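Long-range contacts in 8-amino-8-demethylriboflavin N,N-dimethyltransferase (Streptomyces davawensis, PDB 4D7K), which catalyses the two S-adenosyl-methionine-dependent N-methylations that turn 8-amino-8-demethylriboflavin into the antibiotic roseoflavin, working as a homodimer: residues T204-D209 / E231-D236; R181-G186 / D246-R251. All blocks are in the same frame, centred on the assembly; numbering follows the deposited sequence.

Contact 1 (T204-D209 / E231-D236); sequences TGVLVD and EVRIGD
Leu207 is held on both of its backbone groups by the neighbouring strand: its N donates to Glu231 O at 2.8 Å, and its O accepts Arg233 N. Glu231 N to Gly205 O extends this parallel register at one end. At the other the pairing slackens, with a weak bond from Asp209 N to Arg233 O at 3.4 Å. A longer but straight bond runs from Gly235 N to Asp209 O (3.3 Å). Gly235, with phi at 149°, has a conformation in which a CB would jam against the carbonyl O of Ile234.

Side-chain contacts across the pair are light. Val206 and Glu231 lie side by side on one face, CG2 of the valine near the carboxylate oxygen OE1, while CG1 of Val206 meets Arg233 CG at 4.1 Å. On the other face the CD1 methyl of Ile234 reaches the backbone oxygen Asp209 O at 3.6 Å. Beta-branched Val206, Val208, Val232 and Ile234 suit the extended backbone of the strands.

Glu231 and Arg233 pair their charges within one strand, OE2 to NE, although the very short modelled length is doubtful.

Asp209 OD2 accepts from Gly188 N. Asp209 is a predicted S-adenosyl-methionine ligand, consistent with the acidic end of the second strand in a Rossmann-like methyltransferase; Gly235 and Asp236, also predicted, follow the next strand.

Together with helix 214-223 the two strands form a beta-alpha-beta crossover. The helix packs on Leu207, Val232 and Ile234, Pro242 touches Val206 and Val208 on the opposite face, and strand 181-185 flanks 204-209.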
ATOM      1  N   THR A 204      -6.795 -32.962 -25.742  1.00 64.03           N
ATOM      2  CA  THR A 204      -6.911 -31.856 -26.683  1.00 58.01           C
ATOM      3  C   THR A 204      -7.802 -30.770 -26.097  1.00 54.61           C
ATOM      4  O   THR A 204      -8.324 -30.917 -24.990  1.00 56.95           O
ATOM      5  CB  THR A 204      -7.483 -32.313 -28.036  1.00 59.21           C
ATOM      6  OG1 THR A 204      -8.805 -32.830 -27.848  1.00 65.92           O
ATOM      7  CG2 THR A 204      -6.600 -33.391 -28.650  1.00 56.12           C
ATOM      8  N   GLY A 205      -7.976 -29.683 -26.841  1.00 49.92           N
ATOM      9  CA  GLY A 205      -8.763 -28.565 -26.360  1.00 42.92           C
ATOM     10  C   GLY A 205      -9.434 -27.757 -27.452  1.00 54.44           C
ATOM     11  O   GLY A 205      -9.067 -27.842 -28.622  1.00 58.36           O
ATOM     12  N   VAL A 206     -10.434 -26.974 -27.063  1.00 55.82           N
ATOM     13  CA  VAL A 206     -11.102 -26.062 -27.978  1.00 54.46           C
ATOM     14  C   VAL A 206     -11.164 -24.676 -27.352  1.00 56.64           C
ATOM     15  O   VAL A 206     -11.773 -24.490 -26.298  1.00 61.63           O
ATOM     16  CB  VAL A 206     -12.529 -26.531 -28.329  1.00 55.63           C
ATOM     17  CG1 VAL A 206     -13.187 -25.545 -29.282  1.00 54.98           C
ATOM     18  CG2 VAL A 206     -12.503 -27.925 -28.939  1.00 56.17           C
ATOM     19  N   LEU A 207     -10.523 -23.707 -27.996  1.00 40.38           N
ATOM     20  CA  LEU A 207     -10.513 -22.337 -27.500  1.00 43.76           C
ATOM     21  C   LEU A 207     -11.616 -21.506 -28.147  1.00 52.82           C
ATOM     22  O   LEU A 207     -11.604 -21.276 -29.357  1.00 55.67           O
ATOM     23  CB  LEU A 207      -9.155 -21.690 -27.754  1.00 45.91           C
ATOM     24  CG  LEU A 207      -9.038 -20.219 -27.365  1.00 47.70           C
ATOM     25  CD1 LEU A 207      -9.401 -20.049 -25.902  1.00 54.34           C
ATOM     26  CD2 LEU A 207      -7.629 -19.712 -27.636  1.00 48.24           C
ATOM     27  N   VAL A 208     -12.564 -21.054 -27.332  1.00 50.86           N
ATOM     28  CA  VAL A 208     -13.686 -20.260 -27.819  1.00 48.01           C
ATOM     29  C   VAL A 208     -13.611 -18.821 -27.320  1.00 52.28           C
ATOM     30  O   VAL A 208     -13.693 -18.574 -26.118  1.00 54.84           O
ATOM     31  CB  VAL A 208     -15.031 -20.865 -27.381  1.00 48.04           C
ATOM     32  CG1 VAL A 208     -16.176 -19.947 -27.774  1.00 52.60           C
ATOM     33  CG2 VAL A 208     -15.212 -22.247 -27.983  1.00 47.43           C
ATOM     34  N   ASP A 209     -13.459 -17.875 -28.242  1.00 59.01           N
ATOM     35  CA  ASP A 209     -13.397 -16.464 -27.876  1.00 61.43           C
ATOM     36  C   ASP A 209     -13.665 -15.559 -29.078  1.00 63.44           C
ATOM     37  O   ASP A 209     -13.741 -16.022 -30.217  1.00 61.55           O
ATOM     38  CB  ASP A 209     -12.034 -16.133 -27.254  1.00 64.74           C
ATOM     39  CG  ASP A 209     -12.087 -14.921 -26.338  1.00 75.44           C
ATOM     40  OD1 ASP A 209     -12.613 -13.872 -26.765  1.00 83.98           O
ATOM     41  OD2 ASP A 209     -11.610 -15.017 -25.187  1.00 72.18           O
ATOM     42  N   GLU A 231      -8.153 -26.514 -31.166  1.00 61.10           N
ATOM     43  CA  GLU A 231      -8.975 -25.897 -32.196  1.00 58.09           C
ATOM     44  C   GLU A 231      -9.412 -24.514 -31.727  1.00 56.62           C
ATOM     45  O   GLU A 231      -9.988 -24.373 -30.648  1.00 55.84           O
ATOM     46  CB  GLU A 231     -10.190 -26.771 -32.507  1.00 66.23           C
ATOM     47  CG  GLU A 231     -11.202 -26.132 -33.439  1.00 75.10           C
ATOM     48  CD  GLU A 231     -12.472 -26.948 -33.558  1.00 86.08           C
ATOM     49  OE1 GLU A 231     -12.510 -28.075 -33.020  1.00 86.97           O
ATOM     50  OE2 GLU A 231     -13.435 -26.460 -34.185  1.00 95.68           O
ATOM     51  N   VAL A 232      -9.130 -23.496 -32.532  1.00 51.67           N
ATOM     52  CA  VAL A 232      -9.466 -22.124 -32.172  1.00 51.92           C
ATOM     53  C   VAL A 232     -10.713 -21.648 -32.914  1.00 61.69           C
ATOM     54  O   VAL A 232     -10.657 -21.328 -34.103  1.00 66.29           O
ATOM     55  CB  VAL A 232      -8.297 -21.161 -32.473  1.00 53.21           C
ATOM     56  CG1 VAL A 232      -8.653 -19.744 -32.054  1.00 52.89           C
ATOM     57  CG2 VAL A 232      -7.029 -21.626 -31.773  1.00 53.66           C
ATOM     58  N   ARG A 233     -11.835 -21.603 -32.204  1.00 62.00           N
ATOM     59  CA  ARG A 233     -13.096 -21.158 -32.788  1.00 66.62           C
ATOM     60  C   ARG A 233     -13.371 -19.696 -32.454  1.00 64.68           C
ATOM     61  O   ARG A 233     -13.451 -19.320 -31.285  1.00 64.22           O
ATOM     62  CB  ARG A 233     -14.253 -22.036 -32.304  1.00 64.25           C
ATOM     63  CG  ARG A 233     -14.138 -23.488 -32.731  1.00 66.89           C
ATOM     64  CD  ARG A 233     -15.459 -24.213 -32.584  1.00 70.36           C
ATOM     65  NE  ARG A 233     -15.422 -25.544 -33.183  1.00 74.54           N
ATOM     66  CZ  ARG A 233     -16.482 -26.334 -33.308  1.00 81.10           C
ATOM     67  NH1 ARG A 233     -17.668 -25.927 -32.875  1.00 85.34           N
ATOM     68  NH2 ARG A 233     -16.359 -27.530 -33.867  1.00 81.57           N
ATOM     69  N   ILE A 234     -13.524 -18.881 -33.492  1.00 65.21           N
ATOM     70  CA  ILE A 234     -13.723 -17.446 -33.327  1.00 62.54           C
ATOM     71  C   ILE A 234     -15.151 -17.031 -33.676  1.00 66.75           C
ATOM     72  O   ILE A 234     -15.673 -17.392 -34.731  1.00 71.05           O
ATOM     73  CB  ILE A 234     -12.731 -16.644 -34.198  1.00 66.10           C
ATOM     74  CG1 ILE A 234     -11.288 -16.972 -33.806  1.00 60.31           C
ATOM     75  CG2 ILE A 234     -12.986 -15.153 -34.073  1.00 71.22           C
ATOM     76  CD1 ILE A 234     -10.993 -16.770 -32.337  1.00 55.28           C
ATOM     77  N   GLY A 235     -15.778 -16.271 -32.785  1.00 66.31           N
ATOM     78  CA  GLY A 235     -17.119 -15.770 -33.022  1.00 73.84           C
ATOM     79  C   GLY A 235     -17.932 -15.595 -31.753  1.00 73.88           C
ATOM     80  O   GLY A 235     -17.399 -15.651 -30.645  1.00 68.01           O
ATOM     81  N   ASP A 236     -19.232 -15.376 -31.924  1.00 81.21           N
ATOM     82  CA  ASP A 236     -20.148 -15.233 -30.800  1.00 83.89           C
ATOM     83  C   ASP A 236     -20.301 -16.562 -30.067  1.00 84.64           C
ATOM     84  O   ASP A 236     -20.336 -17.620 -30.696  1.00 86.24           O
ATOM     85  CB  ASP A 236     -21.506 -14.723 -31.287  1.00 95.91           C
ATOM     86  CG  ASP A 236     -22.488 -14.507 -30.155  1.00104.06           C
ATOM     87  OD1 ASP A 236     -22.480 -13.409 -29.560  1.00107.17           O
ATOM     88  OD2 ASP A 236     -23.273 -15.435 -29.865  1.00106.81           O
TER

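Contact 2 (R181-G186 / D246-R251); sequences RFADIG and DAYVLR
Arg181 O receives two amide groups, Ala247 N at 3.2 Å and, farther off, Asp246 N, both bonds weak and bent. Asp246 answers with its side chain: OD1 takes Arg181 N at 2.8 Å, also a weak bond, while OD2 accepts from Thr180 N. An aspartate suits this place because its short carboxylate can accept from two successive amides where the strand begins.

Further along, the parallel pairing becomes regular. Ala183 N donates to Ala247 O at 2.8 Å. Val249 N bonds to Ala183 O in a nearly straight line (172° at the hydrogen). Ile185 N to Val249 O completes the series.

These are central strands of the class I methyltransferase sheet, and 181-185 runs into the glycine-rich loop that characterises the family's cofactor site. Gly186 begins that loop at a positive phi of 82°, which glycine adopts readily.

Small residues let large ones in. On one face Ala183 CB sits 3.6 Å from Tyr248 CD2, and the tyrosine OH is hydrogen-bonded to Pro242 O; on the other, Ala247 leaves room for Phe182, which packs on helix 191-199. Leu250 brings its CD2 methyl to Ile185 CB at 3.8 Å. Near the loop, Asp184 and Arg251 cross at about a right angle, their carboxylate and guanidinium planes 70° apart. Their salt bridge is long, 3.5 Å between Asp184 OD2 and Arg251 NE. The guanidinium NH2 donates to Gly187 O, linking strand 247-251 to the glycine-rich turn.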
ATOM      1  N   ARG A 181     -11.103 -33.944 -23.306  1.00 68.49           N
ATOM      2  CA  ARG A 181     -11.395 -32.882 -24.259  1.00 65.60           C
ATOM      3  C   ARG A 181     -11.934 -31.636 -23.560  1.00 59.98           C
ATOM      4  O   ARG A 181     -13.038 -31.635 -23.016  1.00 61.47           O
ATOM      5  CB  ARG A 181     -12.384 -33.364 -25.320  1.00 72.95           C
ATOM      6  CG  ARG A 181     -12.478 -32.427 -26.509  1.00 83.09           C
ATOM      7  CD  ARG A 181     -13.422 -32.949 -27.574  1.00 92.22           C
ATOM      8  NE  ARG A 181     -13.548 -32.000 -28.677  1.00 91.88           N
ATOM      9  CZ  ARG A 181     -14.492 -32.056 -29.609  1.00 95.39           C
ATOM     10  NH1 ARG A 181     -15.405 -33.019 -29.576  1.00100.70           N
ATOM     11  NH2 ARG A 181     -14.527 -31.145 -30.572  1.00 91.76           N
ATOM     12  N   PHE A 182     -11.141 -30.572 -23.590  1.00 55.41           N
ATOM     13  CA  PHE A 182     -11.475 -29.349 -22.881  1.00 46.38           C
ATOM     14  C   PHE A 182     -12.058 -28.291 -23.805  1.00 53.76           C
ATOM     15  O   PHE A 182     -11.653 -28.164 -24.959  1.00 51.14           O
ATOM     16  CB  PHE A 182     -10.234 -28.802 -22.176  1.00 44.84           C
ATOM     17  CG  PHE A 182      -9.626 -29.760 -21.195  1.00 49.70           C
ATOM     18  CD1 PHE A 182      -8.678 -30.683 -21.605  1.00 48.76           C
ATOM     19  CD2 PHE A 182     -10.009 -29.741 -19.864  1.00 44.10           C
ATOM     20  CE1 PHE A 182      -8.120 -31.570 -20.703  1.00 54.76           C
ATOM     21  CE2 PHE A 182      -9.454 -30.625 -18.955  1.00 47.90           C
ATOM     22  CZ  PHE A 182      -8.508 -31.541 -19.376  1.00 52.18           C
ATOM     23  N   ALA A 183     -13.013 -27.529 -23.283  1.00 57.53           N
ATOM     24  CA  ALA A 183     -13.618 -26.435 -24.026  1.00 52.99           C
ATOM     25  C   ALA A 183     -13.550 -25.157 -23.206  1.00 48.72           C
ATOM     26  O   ALA A 183     -14.396 -24.914 -22.344  1.00 44.46           O
ATOM     27  CB  ALA A 183     -15.058 -26.763 -24.394  1.00 54.03           C
ATOM     28  N   ASP A 184     -12.533 -24.345 -23.474  1.00 52.64           N
ATOM     29  CA  ASP A 184     -12.335 -23.103 -22.739  1.00 50.68           C
ATOM     30  C   ASP A 184     -13.171 -21.981 -23.341  1.00 49.07           C
ATOM     31  O   ASP A 184     -12.791 -21.384 -24.347  1.00 56.23           O
ATOM     32  CB  ASP A 184     -10.856 -22.714 -22.727  1.00 52.78           C
ATOM     33  CG  ASP A 184     -10.496 -21.823 -21.548  1.00 66.62           C
ATOM     34  OD1 ASP A 184     -11.390 -21.116 -21.035  1.00 72.10           O
ATOM     35  OD2 ASP A 184      -9.318 -21.833 -21.132  1.00 70.73           O
ATOM     36  N   ILE A 185     -14.311 -21.699 -22.721  1.00 48.92           N
ATOM     37  CA  ILE A 185     -15.198 -20.645 -23.194  1.00 52.88           C
ATOM     38  C   ILE A 185     -14.762 -19.297 -22.637  1.00 49.48           C
ATOM     39  O   ILE A 185     -14.885 -19.041 -21.438  1.00 49.32           O
ATOM     40  CB  ILE A 185     -16.662 -20.912 -22.799  1.00 58.95           C
ATOM     41  CG1 ILE A 185     -17.055 -22.346 -23.157  1.00 62.89           C
ATOM     42  CG2 ILE A 185     -17.592 -19.908 -23.470  1.00 59.93           C
ATOM     43  CD1 ILE A 185     -16.833 -22.692 -24.612  1.00 67.87           C
ATOM     44  N   GLY A 186     -14.248 -18.444 -23.518  1.00 50.26           N
ATOM     45  CA  GLY A 186     -13.721 -17.150 -23.126  1.00 47.54           C
ATOM     46  C   GLY A 186     -12.302 -17.268 -22.600  1.00 48.51           C
ATOM     47  O   GLY A 186     -11.909 -16.539 -21.693  1.00 54.31           O
ATOM     48  N   ASP A 246     -16.014 -33.242 -22.954  1.00 75.03           N
ATOM     49  CA  ASP A 246     -16.387 -33.808 -21.664  1.00 81.57           C
ATOM     50  C   ASP A 246     -16.000 -32.873 -20.519  1.00 76.20           C
ATOM     51  O   ASP A 246     -16.206 -33.192 -19.349  1.00 83.36           O
ATOM     52  CB  ASP A 246     -15.751 -35.190 -21.473  1.00 84.86           C
ATOM     53  CG  ASP A 246     -14.249 -35.176 -21.669  1.00 80.37           C
ATOM     54  OD1 ASP A 246     -13.753 -34.312 -22.418  1.00 81.07           O
ATOM     55  OD2 ASP A 246     -13.563 -36.035 -21.077  1.00 79.81           O
ATOM     56  N   ALA A 247     -15.453 -31.712 -20.867  1.00 53.24           N
ATOM     57  CA  ALA A 247     -15.136 -30.691 -19.876  1.00 55.55           C
ATOM     58  C   ALA A 247     -15.297 -29.296 -20.468  1.00 54.69           C
ATOM     59  O   ALA A 247     -14.623 -28.942 -21.431  1.00 59.06           O
ATOM     60  CB  ALA A 247     -13.724 -30.883 -19.339  1.00 45.38           C
ATOM     61  N   TYR A 248     -16.204 -28.514 -19.891  1.00 51.36           N
ATOM     62  CA  TYR A 248     -16.419 -27.134 -20.306  1.00 46.30           C
ATOM     63  C   TYR A 248     -15.984 -26.185 -19.201  1.00 44.13           C
ATOM     64  O   TYR A 248     -16.358 -26.360 -18.041  1.00 49.50           O
ATOM     65  CB  TYR A 248     -17.886 -26.895 -20.664  1.00 47.68           C
ATOM     66  CG  TYR A 248     -18.317 -27.584 -21.933  1.00 50.45           C
ATOM     67  CD1 TYR A 248     -18.596 -28.942 -21.947  1.00 52.42           C
ATOM     68  CD2 TYR A 248     -18.447 -26.874 -23.121  1.00 54.89           C
ATOM     69  CE1 TYR A 248     -18.986 -29.576 -23.109  1.00 53.85           C
ATOM     70  CE2 TYR A 248     -18.842 -27.502 -24.290  1.00 50.08           C
ATOM     71  CZ  TYR A 248     -19.110 -28.854 -24.276  1.00 51.31           C
ATOM     72  OH  TYR A 248     -19.504 -29.488 -25.432  1.00 55.28           O
ATOM     73  N   VAL A 249     -15.192 -25.180 -19.562  1.00 44.85           N
ATOM     74  CA  VAL A 249     -14.605 -24.281 -18.577  1.00 41.16           C
ATOM     75  C   VAL A 249     -15.047 -22.830 -18.778  1.00 49.85           C
ATOM     76  O   VAL A 249     -14.907 -22.274 -19.866  1.00 49.95           O
ATOM     77  CB  VAL A 249     -13.067 -24.350 -18.616  1.00 45.03           C
ATOM     78  CG1 VAL A 249     -12.467 -23.440 -17.558  1.00 40.49           C
ATOM     79  CG2 VAL A 249     -12.592 -25.794 -18.433  1.00 40.88           C
ATOM     80  N   LEU A 250     -15.591 -22.235 -17.719  1.00 53.32           N
ATOM     81  CA  LEU A 250     -15.995 -20.830 -17.721  1.00 56.03           C
ATOM     82  C   LEU A 250     -15.178 -20.039 -16.708  1.00 53.22           C
ATOM     83  O   LEU A 250     -15.453 -20.091 -15.510  1.00 52.68           O
ATOM     84  CB  LEU A 250     -17.485 -20.694 -17.402  1.00 51.42           C
ATOM     85  CG  LEU A 250     -18.473 -20.963 -18.531  1.00 45.87           C
ATOM     86  CD1 LEU A 250     -19.882 -21.041 -17.976  1.00 49.82           C
ATOM     87  CD2 LEU A 250     -18.367 -19.870 -19.577  1.00 48.95           C
ATOM     88  N   ARG A 251     -14.180 -19.306 -17.184  1.00 61.90           N
ATOM     89  CA  ARG A 251     -13.267 -18.608 -16.283  1.00 71.35           C
ATOM     90  C   ARG A 251     -13.425 -17.091 -16.351  1.00 79.81           C
ATOM     91  O   ARG A 251     -12.975 -16.447 -17.298  1.00 79.67           O
ATOM     92  CB  ARG A 251     -11.818 -19.005 -16.585  1.00 75.73           C
ATOM     93  CG  ARG A 251     -11.431 -18.962 -18.061  1.00 83.95           C
ATOM     94  CD  ARG A 251     -10.020 -19.487 -18.277  1.00 87.36           C
ATOM     95  NE  ARG A 251      -9.315 -18.772 -19.338  1.00 91.77           N
ATOM     96  CZ  ARG A 251      -8.531 -17.718 -19.134  1.00100.57           C
ATOM     97  NH1 ARG A 251      -8.351 -17.249 -17.906  1.00101.05           N
ATOM     98  NH2 ARG A 251      -7.924 -17.130 -20.158  1.00105.61           N
TER

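Overall arrangement
From the N terminus, the chain first passes through the dimerisation region and then enters the methyltransferase sheet at 181-186. Strand 204-209 follows helix 191-199 and lies beside 181-185; after helix 214-223 the chain returns as 230-234 on the outer side, and contact 1 closes that short loop. It then passes back across to 246-251, where contact 2 closes the wider loop, which encloses contact 1 entirely. In the strand order 230-234, 204-209, 181-185, 247-251 the middle two are neighbours, so contacts 1 and 2 adjoin, with centres about 10 Å apart. Their C-terminal ends bring Gly186 close to Asp209, a predicted cofactor ligand.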